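Local coordinates for substrate-binding protein (Synechococcus sp., PDB 6WPN) that probably binds an oligosaccharide or related sugar in the periplasm, as a substrate-binding protein of a marine cyanobacterium's transport system, at residues S146-D151 with T283-L288. Numbering follows the deposited sequence.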
loop_
_atom_site.group_PDB
_atom_site.type_symbol
_atom_site.label_atom_id
_atom_site.label_comp_id
_atom_site.label_asym_id
_atom_site.label_seq_id
_atom_site.Cartn_x
_atom_site.Cartn_y
_atom_site.Cartn_z
ATOM N N SER A 146 8.357 -8.993 -4.887
ATOM C CA SER A 146 8.014 -9.686 -6.125
ATOM C C SER A 146 7.990 -11.182 -5.836
ATOM O O SER A 146 9.039 -11.787 -5.601
ATOM C CB SER A 146 9.005 -9.364 -7.242
ATOM O OG SER A 146 8.898 -8.015 -7.654
ATOM N N LEU A 147 6.797 -11.769 -5.800
ATOM C CA LEU A 147 6.671 -13.220 -5.705
ATOM C C LEU A 147 6.801 -13.818 -7.102
ATOM O O LEU A 147 5.938 -13.604 -7.958
ATOM C CB LEU A 147 5.347 -13.599 -5.052
ATOM C CG LEU A 147 5.132 -13.000 -3.660
ATOM C CD1 LEU A 147 3.827 -13.494 -3.048
ATOM C CD2 LEU A 147 6.306 -13.311 -2.747
ATOM N N VAL A 148 7.889 -14.544 -7.351
ATOM C CA VAL A 148 8.236 -15.008 -8.691
ATOM C C VAL A 148 8.005 -16.510 -8.786
ATOM O O VAL A 148 8.552 -17.285 -7.989
ATOM C CB VAL A 148 9.692 -14.655 -9.036
ATOM C CG1 VAL A 148 10.103 -15.301 -10.343
ATOM C CG2 VAL A 148 9.846 -13.148 -9.107
ATOM N N ASN A 149 7.213 -16.921 -9.773
ATOM C CA ASN A 149 7.026 -18.335 -10.087
ATOM C C ASN A 149 8.254 -18.822 -10.849
ATOM O O ASN A 149 8.378 -18.599 -12.057
ATOM C CB ASN A 149 5.750 -18.537 -10.894
ATOM C CG ASN A 149 5.412 -20.003 -11.100
ATOM O OD1 ASN A 149 6.252 -20.797 -11.516
ATOM N ND2 ASN A 149 4.169 -20.364 -10.812
ATOM N N GLY A 150 9.161 -19.502 -10.143
ATOM C CA GLY A 150 10.402 -19.935 -10.765
ATOM C C GLY A 150 10.194 -20.997 -11.823
ATOM O O GLY A 150 10.997 -21.126 -12.752
ATOM N N ASP A 151 9.122 -21.772 -11.701
ATOM C CA ASP A 151 8.868 -22.808 -12.689
ATOM C C ASP A 151 8.447 -22.207 -14.030
ATOM O O ASP A 151 8.826 -22.718 -15.091
ATOM C CB ASP A 151 7.820 -23.775 -12.166
ATOM C CG ASP A 151 7.585 -24.907 -13.109
ATOM O OD1 ASP A 151 8.306 -25.928 -13.015
ATOM O OD2 ASP A 151 6.712 -24.746 -13.978
ATOM N N THR A 283 9.673 -17.935 -5.167
ATOM C CA THR A 283 10.769 -17.327 -4.421
ATOM C C THR A 283 10.501 -15.835 -4.267
ATOM O O THR A 283 10.140 -15.165 -5.250
ATOM C CB THR A 283 12.123 -17.545 -5.102
ATOM O OG1 THR A 283 12.072 -17.023 -6.433
ATOM C CG2 THR A 283 12.473 -19.028 -5.144
ATOM N N PRO A 284 10.661 -15.275 -3.072
ATOM C CA PRO A 284 10.505 -13.824 -2.918
ATOM C C PRO A 284 11.694 -13.091 -3.521
ATOM O O PRO A 284 12.838 -13.543 -3.425
ATOM C CB PRO A 284 10.437 -13.632 -1.396
ATOM C CG PRO A 284 10.215 -15.016 -0.826
ATOM C CD PRO A 284 10.863 -15.951 -1.781
ATOM N N GLN A 285 11.413 -11.956 -4.148
ATOM C CA GLN A 285 12.407 -11.157 -4.846
ATOM C C GLN A 285 12.143 -9.683 -4.577
ATOM O O GLN A 285 11.046 -9.313 -4.145
ATOM C CB GLN A 285 12.385 -11.430 -6.359
ATOM C CG GLN A 285 12.790 -12.846 -6.748
ATOM C CD GLN A 285 14.251 -13.146 -6.468
ATOM O OE1 GLN A 285 15.110 -12.273 -6.579
ATOM N NE2 GLN A 285 14.540 -14.389 -6.097
ATOM N N PRO A 286 13.136 -8.822 -4.796
ATOM C CA PRO A 286 12.920 -7.395 -4.574
ATOM C C PRO A 286 11.823 -6.870 -5.474
ATOM O O PRO A 286 11.618 -7.369 -6.597
ATOM C CB PRO A 286 14.280 -6.776 -4.930
ATOM C CG PRO A 286 15.259 -7.871 -4.699
ATOM C CD PRO A 286 14.550 -9.133 -5.081
ATOM N N PRO A 287 11.086 -5.855 -5.027
ATOM C CA PRO A 287 10.022 -5.297 -5.863
ATOM C C PRO A 287 10.600 -4.572 -7.064
ATOM O O PRO A 287 11.774 -4.192 -7.094
ATOM C CB PRO A 287 9.306 -4.320 -4.926
ATOM C CG PRO A 287 10.373 -3.906 -3.958
ATOM C CD PRO A 287 11.233 -5.126 -3.756
ATOM N N LEU A 288 9.756 -4.391 -8.075
ATOM C CA LEU A 288 10.182 -3.631 -9.238
ATOM C C LEU A 288 10.347 -2.170 -8.851
ATOM O O LEU A 288 9.551 -1.620 -8.083
ATOM C CB LEU A 288 9.172 -3.773 -10.376
ATOM C CG LEU A 288 9.121 -5.150 -11.041
ATOM C CD1 LEU A 288 7.785 -5.393 -11.716
ATOM C CD2 LEU A 288 10.265 -5.261 -12.036
HETATM O O HOH W 1 7.230 -6.038 -7.567
#
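S146 and Q285 face each other as an antiparallel hydrogen-bonded pair, their backbones joined by a bond from S146 N to Q285 O of 2.8 Å and by a weak return bond from Q285 N to S146 O. Two residues further along one strand and two back along the other, V148 and T283 form a second such pair through two nearly straight bonds, V148 N to T283 O and T283 N to V148 O, both 3.1 Å. P284, which has no N-H to offer, suits the non-hydrogen-bonded position between them; there its CB lies 4.4 Å from CD2 of L147, whose side chain also packs on I271 of helix 265-274. These strands pair antiparallel within one of the two lobes expected of the solute-binding-protein fold, with 282-285 and 260-263 on either side of the end of strand 137-149.

On the face shared by S146, V148, T283 and Q285, the glutamine CG meets CG2 of V148 at 3.8 Å; the chain then bends at chi2 (-67°), carrying the polar amide away from buried V148. Serine is small enough for the buried place where the partner chain leaves the strand. Its CB sits 3.4 Å from P286 O; with OG anti to the carbonyl carbon (chi1 -68°), the hydroxyl lies 3.0 Å from P286 O and 3.4 Å from P287 CA, and binds a water to which L288 N also donates.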